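Local coordinates for protein VP5 (Halorubrum pleomorphic virus 2, PDB 6QGI) that is the envelope protein of a haloarchaeal pleomorphic virus and probably drives fusion of the viral membrane with that of the host cell, at residues K49-K52 against S53-A56; P296-A299 against E300-A303; T333-P336 against S337-S340; S471-T475 against Q476-D480. All blocks are in the same frame, centred on the assembly; numbering follows the deposited sequence.

Interaction 1 of 4, residues K49-K52 against S53-A56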
# COMPACT_ATOMS: atom_id res chain seq x y z
N LYS A 49 -3.79 -8.31 12.16
CA LYS A 49 -2.92 -8.66 11.04
C LYS A 49 -3.45 -8.06 9.75
O LYS A 49 -2.67 -7.55 8.95
CB LYS A 49 -2.80 -10.19 10.90
CG LYS A 49 -1.71 -10.66 9.95
CD LYS A 49 -1.77 -12.17 9.75
CE LYS A 49 -0.51 -12.69 9.11
NZ LYS A 49 0.02 -13.87 9.83
N THR A 50 -4.78 -8.11 9.56
CA THR A 50 -5.46 -7.57 8.39
C THR A 50 -5.43 -6.05 8.46
O THR A 50 -5.19 -5.41 7.43
CB THR A 50 -6.88 -8.13 8.28
OG1 THR A 50 -6.81 -9.55 8.38
CG2 THR A 50 -7.56 -7.75 6.97
N ARG A 51 -5.63 -5.46 9.66
CA ARG A 51 -5.58 -4.01 9.84
C ARG A 51 -4.18 -3.48 9.53
O ARG A 51 -4.07 -2.48 8.82
CB ARG A 51 -6.01 -3.59 11.26
CG ARG A 51 -6.13 -2.06 11.47
CD ARG A 51 -7.06 -1.35 10.48
NE ARG A 51 -8.44 -1.81 10.61
CZ ARG A 51 -9.43 -1.46 9.79
NH1 ARG A 51 -9.19 -0.66 8.76
NH2 ARG A 51 -10.65 -1.94 9.98
N LYS A 52 -3.13 -4.16 10.03
CA LYS A 52 -1.72 -3.81 9.80
C LYS A 52 -1.39 -3.87 8.31
O LYS A 52 -0.68 -3.00 7.81
CB LYS A 52 -0.79 -4.74 10.58
CG LYS A 52 0.66 -4.28 10.62
CD LYS A 52 1.60 -5.47 10.58
CE LYS A 52 3.05 -5.07 10.67
NZ LYS A 52 3.54 -4.40 9.44
N SER A 53 -1.93 -4.88 7.61
CA SER A 53 -1.73 -5.08 6.18
C SER A 53 -2.42 -3.99 5.37
O SER A 53 -1.77 -3.43 4.50
CB SER A 53 -2.20 -6.46 5.75
OG SER A 53 -1.69 -6.75 4.46
N THR A 54 -3.71 -3.66 5.66
CA THR A 54 -4.45 -2.62 4.93
C THR A 54 -3.91 -1.21 5.24
O THR A 54 -3.96 -0.35 4.36
CB THR A 54 -5.97 -2.69 5.19
OG1 THR A 54 -6.25 -2.47 6.57
CG2 THR A 54 -6.60 -4.00 4.71
N ASN A 55 -3.38 -0.98 6.47
CA ASN A 55 -2.77 0.31 6.83
C ASN A 55 -1.43 0.48 6.13
O ASN A 55 -1.06 1.60 5.78
CB ASN A 55 -2.60 0.46 8.34
CG ASN A 55 -3.88 0.67 9.11
OD1 ASN A 55 -4.96 0.89 8.55
ND2 ASN A 55 -3.79 0.62 10.43
N ALA A 56 -0.71 -0.65 5.93
CA ALA A 56 0.58 -0.69 5.24
C ALA A 56 0.38 -0.55 3.74
O ALA A 56 1.09 0.22 3.10
CB ALA A 56 1.31 -1.99 5.56
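With chi1 of T54 at 62°, OG1 sits between its own backbone N and carbonyl carbon and is folded back onto the preceding turn, where it donates to R51 O at 3.1 Å. The chi1 of N55, -72°, lays the amide carbon over the same carbonyl, CG to R51 O being 3.2 Å. R51 O thus takes two hydrogen bonds, from T54 OG1 and from N55 N, the latter at 2.9 Å; both donors come from the same face of the R51 carbonyl plane, T54 OG1 well to the side of the oxygen. T54 N to T50 O at 2.9 Å and A56 N to K52 O at 3.0 Å continue the i to i+4 pattern of an alpha helix. R51 bends at chi2 and chi3, and its CD passes N55 OD1 at 3.6 Å, the guanidinium and amide planes being 41° apart. Both polar ends look past the helix: the R51 guanidinium forms a salt bridge with E123 and a bond to V26 O, and N55 ND2 bonds to S120 OG. The R51 and N55 side of helix 37-60 is thereby docked on helix 91-133, while K49, T50, K52 and S53 lie on its exposed side.

Interaction 2 of 4, residues P296-A299 against E300-A303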
# COMPACT_ATOMS: atom_id res chain seq x y z
N PRO A 296 8.31 8.02 -11.00
CA PRO A 296 9.02 7.50 -12.19
C PRO A 296 8.64 6.05 -12.52
O PRO A 296 8.58 5.21 -11.61
CB PRO A 296 10.50 7.62 -11.80
CG PRO A 296 10.53 8.74 -10.82
CD PRO A 296 9.23 8.69 -10.06
N VAL A 297 8.28 5.80 -13.78
CA VAL A 297 7.80 4.49 -14.24
C VAL A 297 8.50 4.05 -15.53
O VAL A 297 8.85 4.89 -16.36
CB VAL A 297 6.24 4.52 -14.45
CG1 VAL A 297 5.73 3.26 -15.14
CG2 VAL A 297 5.48 4.73 -13.15
N ASP A 298 8.64 2.73 -15.71
CA ASP A 298 9.13 2.12 -16.93
C ASP A 298 7.99 1.27 -17.49
O ASP A 298 7.89 0.07 -17.21
CB ASP A 298 10.42 1.31 -16.74
CG ASP A 298 11.07 0.83 -18.04
OD1 ASP A 298 10.37 0.74 -19.07
OD2 ASP A 298 12.28 0.56 -18.02
N ALA A 299 7.12 1.92 -18.27
CA ALA A 299 5.96 1.34 -18.92
C ALA A 299 6.34 0.51 -20.15
O ALA A 299 5.62 -0.42 -20.51
CB ALA A 299 5.00 2.45 -19.34
N GLU A 300 7.48 0.86 -20.79
CA GLU A 300 7.94 0.26 -22.04
C GLU A 300 8.82 -0.99 -21.90
O GLU A 300 9.11 -1.61 -22.92
CB GLU A 300 8.68 1.30 -22.89
CG GLU A 300 7.81 1.95 -23.96
CD GLU A 300 7.14 1.02 -24.96
OE1 GLU A 300 7.77 0.04 -25.40
OE2 GLU A 300 5.97 1.30 -25.32
N ARG A 301 9.24 -1.37 -20.68
CA ARG A 301 10.08 -2.56 -20.54
C ARG A 301 9.49 -3.56 -19.54
O ARG A 301 9.50 -3.32 -18.33
CB ARG A 301 11.52 -2.19 -20.16
CG ARG A 301 12.39 -1.89 -21.38
CD ARG A 301 13.34 -0.74 -21.13
NE ARG A 301 12.62 0.54 -21.08
CZ ARG A 301 12.89 1.59 -21.85
NH1 ARG A 301 12.17 2.70 -21.74
NH2 ARG A 301 13.89 1.54 -22.72
N GLU A 302 8.98 -4.67 -20.08
CA GLU A 302 8.41 -5.77 -19.31
C GLU A 302 9.55 -6.62 -18.78
O GLU A 302 10.42 -7.04 -19.54
CB GLU A 302 7.42 -6.61 -20.15
CG GLU A 302 6.51 -7.49 -19.30
CD GLU A 302 5.80 -8.60 -20.06
OE1 GLU A 302 4.83 -8.30 -20.79
OE2 GLU A 302 6.21 -9.77 -19.91
N ALA A 303 9.55 -6.84 -17.46
CA ALA A 303 10.58 -7.61 -16.80
C ALA A 303 10.01 -8.80 -16.08
O ALA A 303 9.00 -8.67 -15.38
CB ALA A 303 11.32 -6.73 -15.81
O HOH W 1 9.90 -1.83 -15.93
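D298 and R301 meet across a corner of the chain through a salt bridge whose main bond is almost perfectly straight: R301 NE gives its hydrogen to D298 OD1 at 3.0 Å, with an angle of 178° at the hydrogen. OD1 lies in the guanidinium plane and uses its syn lone pair, although the carboxylate is turned 73° from that plane. The same oxygen accepts a weak bond from R301 N at 2.9 Å, and NE has a second, weak bond to D298 OD2 at 3.1 Å. OD2 is held further by S461 N, so both carboxylate oxygens of this buried aspartate are occupied. A chi1 of -171° swings the D298 carboxylate beside its own carbonyl carbon and forward over the turn to R301. A water also spans the mouth of the corner, donating to D298 O at 3.0 Å and to R301 O at 2.9 Å. E300 O is taken by T451 OG1, and the E300 carboxylate receives a weak bond from Q452 N. The arrangement is that of an aspartate-arginine pair spanning a bend in an antiparallel strand region, where the short, weakly bonded strand 297-299 gives way to strand 301-307 and the chain passes from one face or sheet to the next.

Interaction 3 of 4, residues T333-P336 against S337-S340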
# COMPACT_ATOMS: atom_id res chain seq x y z
N THR A 333 20.47 -9.08 -9.25
CA THR A 333 19.68 -9.29 -8.04
C THR A 333 19.60 -7.96 -7.28
O THR A 333 20.63 -7.33 -7.05
CB THR A 333 20.28 -10.40 -7.19
OG1 THR A 333 20.28 -11.64 -7.92
CG2 THR A 333 19.57 -10.56 -5.88
N TYR A 334 18.39 -7.57 -6.86
CA TYR A 334 18.17 -6.32 -6.16
C TYR A 334 17.52 -6.53 -4.82
O TYR A 334 16.62 -7.36 -4.68
CB TYR A 334 17.32 -5.38 -7.02
CG TYR A 334 18.06 -4.88 -8.24
CD1 TYR A 334 18.98 -3.84 -8.13
CD2 TYR A 334 17.89 -5.48 -9.48
CE1 TYR A 334 19.70 -3.39 -9.24
CE2 TYR A 334 18.60 -5.04 -10.60
CZ TYR A 334 19.50 -4.00 -10.47
OH TYR A 334 20.22 -3.57 -11.55
N ASP A 335 18.02 -5.78 -3.84
CA ASP A 335 17.52 -5.80 -2.48
C ASP A 335 16.79 -4.48 -2.27
O ASP A 335 17.43 -3.42 -2.20
CB ASP A 335 18.64 -6.03 -1.45
CG ASP A 335 18.16 -6.30 -0.03
OD1 ASP A 335 16.93 -6.49 0.16
OD2 ASP A 335 19.00 -6.31 0.89
N PRO A 336 15.44 -4.51 -2.22
CA PRO A 336 14.70 -3.25 -2.09
C PRO A 336 14.93 -2.54 -0.76
O PRO A 336 14.73 -1.34 -0.67
CB PRO A 336 13.24 -3.64 -2.26
CG PRO A 336 13.20 -5.10 -2.30
CD PRO A 336 14.55 -5.69 -2.30
N SER A 337 15.39 -3.28 0.27
CA SER A 337 15.66 -2.76 1.60
C SER A 337 16.88 -1.82 1.61
O SER A 337 17.02 -1.04 2.55
CB SER A 337 15.87 -3.90 2.58
OG SER A 337 16.96 -4.73 2.23
N THR A 338 17.76 -1.90 0.58
CA THR A 338 18.95 -1.05 0.45
C THR A 338 18.63 0.17 -0.42
O THR A 338 19.46 1.08 -0.53
CB THR A 338 20.13 -1.84 -0.14
OG1 THR A 338 19.80 -2.24 -1.47
CG2 THR A 338 20.53 -3.04 0.71
N PHE A 339 17.43 0.18 -1.03
CA PHE A 339 16.99 1.26 -1.91
C PHE A 339 16.55 2.47 -1.11
O PHE A 339 15.89 2.31 -0.08
CB PHE A 339 15.85 0.79 -2.83
CG PHE A 339 16.22 -0.28 -3.83
CD1 PHE A 339 17.55 -0.57 -4.12
CD2 PHE A 339 15.24 -0.97 -4.53
CE1 PHE A 339 17.88 -1.57 -5.04
CE2 PHE A 339 15.58 -1.98 -5.44
CZ PHE A 339 16.89 -2.26 -5.69
N SER A 340 16.91 3.68 -1.57
CA SER A 340 16.56 4.95 -0.93
C SER A 340 15.03 5.17 -0.94
O SER A 340 14.48 5.69 0.03
CB SER A 340 17.25 6.12 -1.63
OG SER A 340 18.66 5.98 -1.64
O HOH W 2 20.36 -4.19 -4.29
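The chain leaves strand 333-334 extended through Y334 and D335, then coils through P336, S337 and T338 with helical phi/psi values before F339 straightens again, a tight turn tied by T338 N to D335 O at 3.2 Å and F339 N to P336 O at 3.1 Å. D335 O also receives T338 OG1, at 2.7 Å and close to the carbonyl plane of D335, so one residue grips this oxygen through backbone and side chain together. The T338 chi1 of 64° turns OG1 inward to that oxygen and sends CG2 beside D335 OD2. On the D335 carboxylate, S337 OG donates to OD1 at 2.7 Å from above the carboxylate plane; OD1 has a weak further bond from S442 OG. A water joins D335 N, from which it accepts, to T338 OG1, to which it donates weakly. The backbone links make two overlapping type I beta turns, D335 to T338 and P336 to F339, an arrangement that bends the chain at the exit of strand 333-334, on the way to strand 343-355. Across the turn the F339 ring lies back against D335 and P336. P336 CA stands over one face of its ring in a CH-pi contact, 3.8 Å from the centroid, and D335 O lies over the same face nearer the rim. At the ring's edge, F339 CZ meets Y334 CB at 3.4 Å, the two side chains crossing at about a right angle. Y334 in turn leans on F443 and I445 of strand 443-450, and its OH accepts from E329 N, while S340 N bonds to D325 OD1.

Interaction 4 of 4, residues S471-T475 against Q476-D480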
# COMPACT_ATOMS: atom_id res chain seq x y z
N SER A 471 9.27 28.29 -9.48
CA SER A 471 9.60 29.04 -10.70
C SER A 471 9.23 28.31 -12.02
O SER A 471 9.35 28.92 -13.08
CB SER A 471 11.08 29.40 -10.72
OG SER A 471 11.90 28.24 -10.67
N ASN A 472 8.76 27.05 -11.96
CA ASN A 472 8.44 26.32 -13.20
C ASN A 472 6.94 26.35 -13.57
O ASN A 472 6.12 26.90 -12.83
CB ASN A 472 8.96 24.88 -13.14
CG ASN A 472 8.40 24.02 -12.06
OD1 ASN A 472 7.42 24.35 -11.42
ND2 ASN A 472 9.05 22.91 -11.84
N TYR A 473 6.60 25.75 -14.75
CA TYR A 473 5.26 25.65 -15.37
C TYR A 473 4.68 27.06 -15.56
O TYR A 473 3.56 27.37 -15.14
CB TYR A 473 4.35 24.71 -14.58
CG TYR A 473 4.73 23.26 -14.76
CD1 TYR A 473 4.21 22.50 -15.81
CD2 TYR A 473 5.66 22.65 -13.92
CE1 TYR A 473 4.59 21.18 -16.00
CE2 TYR A 473 6.01 21.31 -14.08
CZ TYR A 473 5.48 20.58 -15.13
OH TYR A 473 5.83 19.28 -15.34
N ILE A 474 5.49 27.91 -16.21
CA ILE A 474 5.20 29.30 -16.51
C ILE A 474 5.06 29.48 -18.04
O ILE A 474 4.86 30.60 -18.51
CB ILE A 474 6.28 30.23 -15.89
CG1 ILE A 474 7.70 29.95 -16.48
CG2 ILE A 474 6.27 30.12 -14.36
CD1 ILE A 474 8.74 31.08 -16.29
N THR A 475 5.17 28.36 -18.80
CA THR A 475 5.04 28.34 -20.26
C THR A 475 3.99 27.30 -20.66
O THR A 475 3.78 26.33 -19.93
CB THR A 475 6.39 28.06 -20.97
OG1 THR A 475 6.72 26.67 -20.92
CG2 THR A 475 7.54 28.92 -20.46
N GLN A 476 3.37 27.50 -21.83
CA GLN A 476 2.35 26.62 -22.42
C GLN A 476 2.95 25.25 -22.75
O GLN A 476 2.31 24.23 -22.47
CB GLN A 476 1.74 27.27 -23.68
CG GLN A 476 0.52 26.54 -24.26
CD GLN A 476 -0.71 26.69 -23.40
OE1 GLN A 476 -1.27 27.78 -23.26
NE2 GLN A 476 -1.15 25.60 -22.81
N GLU A 477 4.17 25.22 -23.34
CA GLU A 477 4.90 24.02 -23.73
C GLU A 477 5.01 23.05 -22.54
O GLU A 477 4.67 21.87 -22.68
CB GLU A 477 6.29 24.39 -24.26
CG GLU A 477 7.05 23.24 -24.91
CD GLU A 477 8.47 23.53 -25.39
OE1 GLU A 477 9.02 24.60 -25.05
OE2 GLU A 477 9.03 22.66 -26.10
N GLU A 478 5.43 23.57 -21.36
CA GLU A 478 5.58 22.85 -20.09
C GLU A 478 4.27 22.15 -19.69
O GLU A 478 4.30 20.97 -19.36
CB GLU A 478 6.01 23.80 -18.97
CG GLU A 478 7.48 24.19 -19.01
CD GLU A 478 7.87 25.17 -17.92
OE1 GLU A 478 8.29 24.71 -16.83
OE2 GLU A 478 7.75 26.40 -18.14
N TRP A 479 3.14 22.89 -19.74
CA TRP A 479 1.81 22.40 -19.39
C TRP A 479 1.26 21.39 -20.40
O TRP A 479 0.59 20.44 -19.99
CB TRP A 479 0.84 23.57 -19.24
CG TRP A 479 0.98 24.28 -17.93
CD1 TRP A 479 1.56 25.50 -17.72
CD2 TRP A 479 0.57 23.80 -16.65
NE1 TRP A 479 1.50 25.82 -16.38
CE2 TRP A 479 0.90 24.79 -15.70
CE3 TRP A 479 -0.06 22.62 -16.20
CZ2 TRP A 479 0.62 24.64 -14.33
CZ3 TRP A 479 -0.35 22.48 -14.85
CH2 TRP A 479 -0.02 23.49 -13.94
N ASP A 480 1.53 21.60 -21.71
CA ASP A 480 1.12 20.71 -22.80
C ASP A 480 1.88 19.37 -22.70
O ASP A 480 1.29 18.31 -22.93
CB ASP A 480 1.35 21.38 -24.17
CG ASP A 480 0.45 22.56 -24.51
OD1 ASP A 480 -0.54 22.80 -23.77
OD2 ASP A 480 0.72 23.25 -25.52
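E478 OE2 is gripped by three donors from the loop before its helix: T475 OG1, which meets the anti lone pair of OE2 at 3.0 Å, and, through weak bonds, I474 N and T475 N, both at 3.3 Å. The other oxygen, OE1, accepts Y473 N at 2.9 Å from above the carboxylate plane. The extended E478 chain carries the carboxylate back over the helix start, to the backbone N-H groups of Y473, I474 and T475. In return E478 N donates weakly to T475 OG1 at 3.4 Å; this reciprocal pair is a capping box, with T475 as N-cap of helix 476-496. Next to it W479 NE1 donates to Y473 O at 2.9 Å, arriving above the carbonyl plane. Y473 CB packs on W479 CE2 at 3.6 Å, and the tyrosine ring turns its edge to the indole face, T-shaped, with planes 62° apart and CD1 over the centre of the indole. Y473 OH bonds to E466 O, and H468 stacks on the Y473 ring. The indole is buried against T75, K78, I79 and I82 of helix 66-86. Q476 NE2 reaches D480 OD1 one turn on, and Q476 OE1 accepts from E263 N.

Overall arrangement
The four contacts follow one another along the chain and none touches another. Interactions 2 and 3 are the closest pair, their nearest atoms about 9 Å apart and their centres 18 Å; both belong to the antiparallel strand region, where strand 443-450 pairs with 301-307 and with 333-334. Interaction 1 lies on helix 37-60, about 14 Å from interaction 3 at nearest atoms. Interaction 4 stands furthest out, its centre 40 Å from that of interaction 1, yet helix 476-496, which it caps, runs back to cover V297 and A299 of interaction 2. The N-linked glycan at N396 belongs to none of the four.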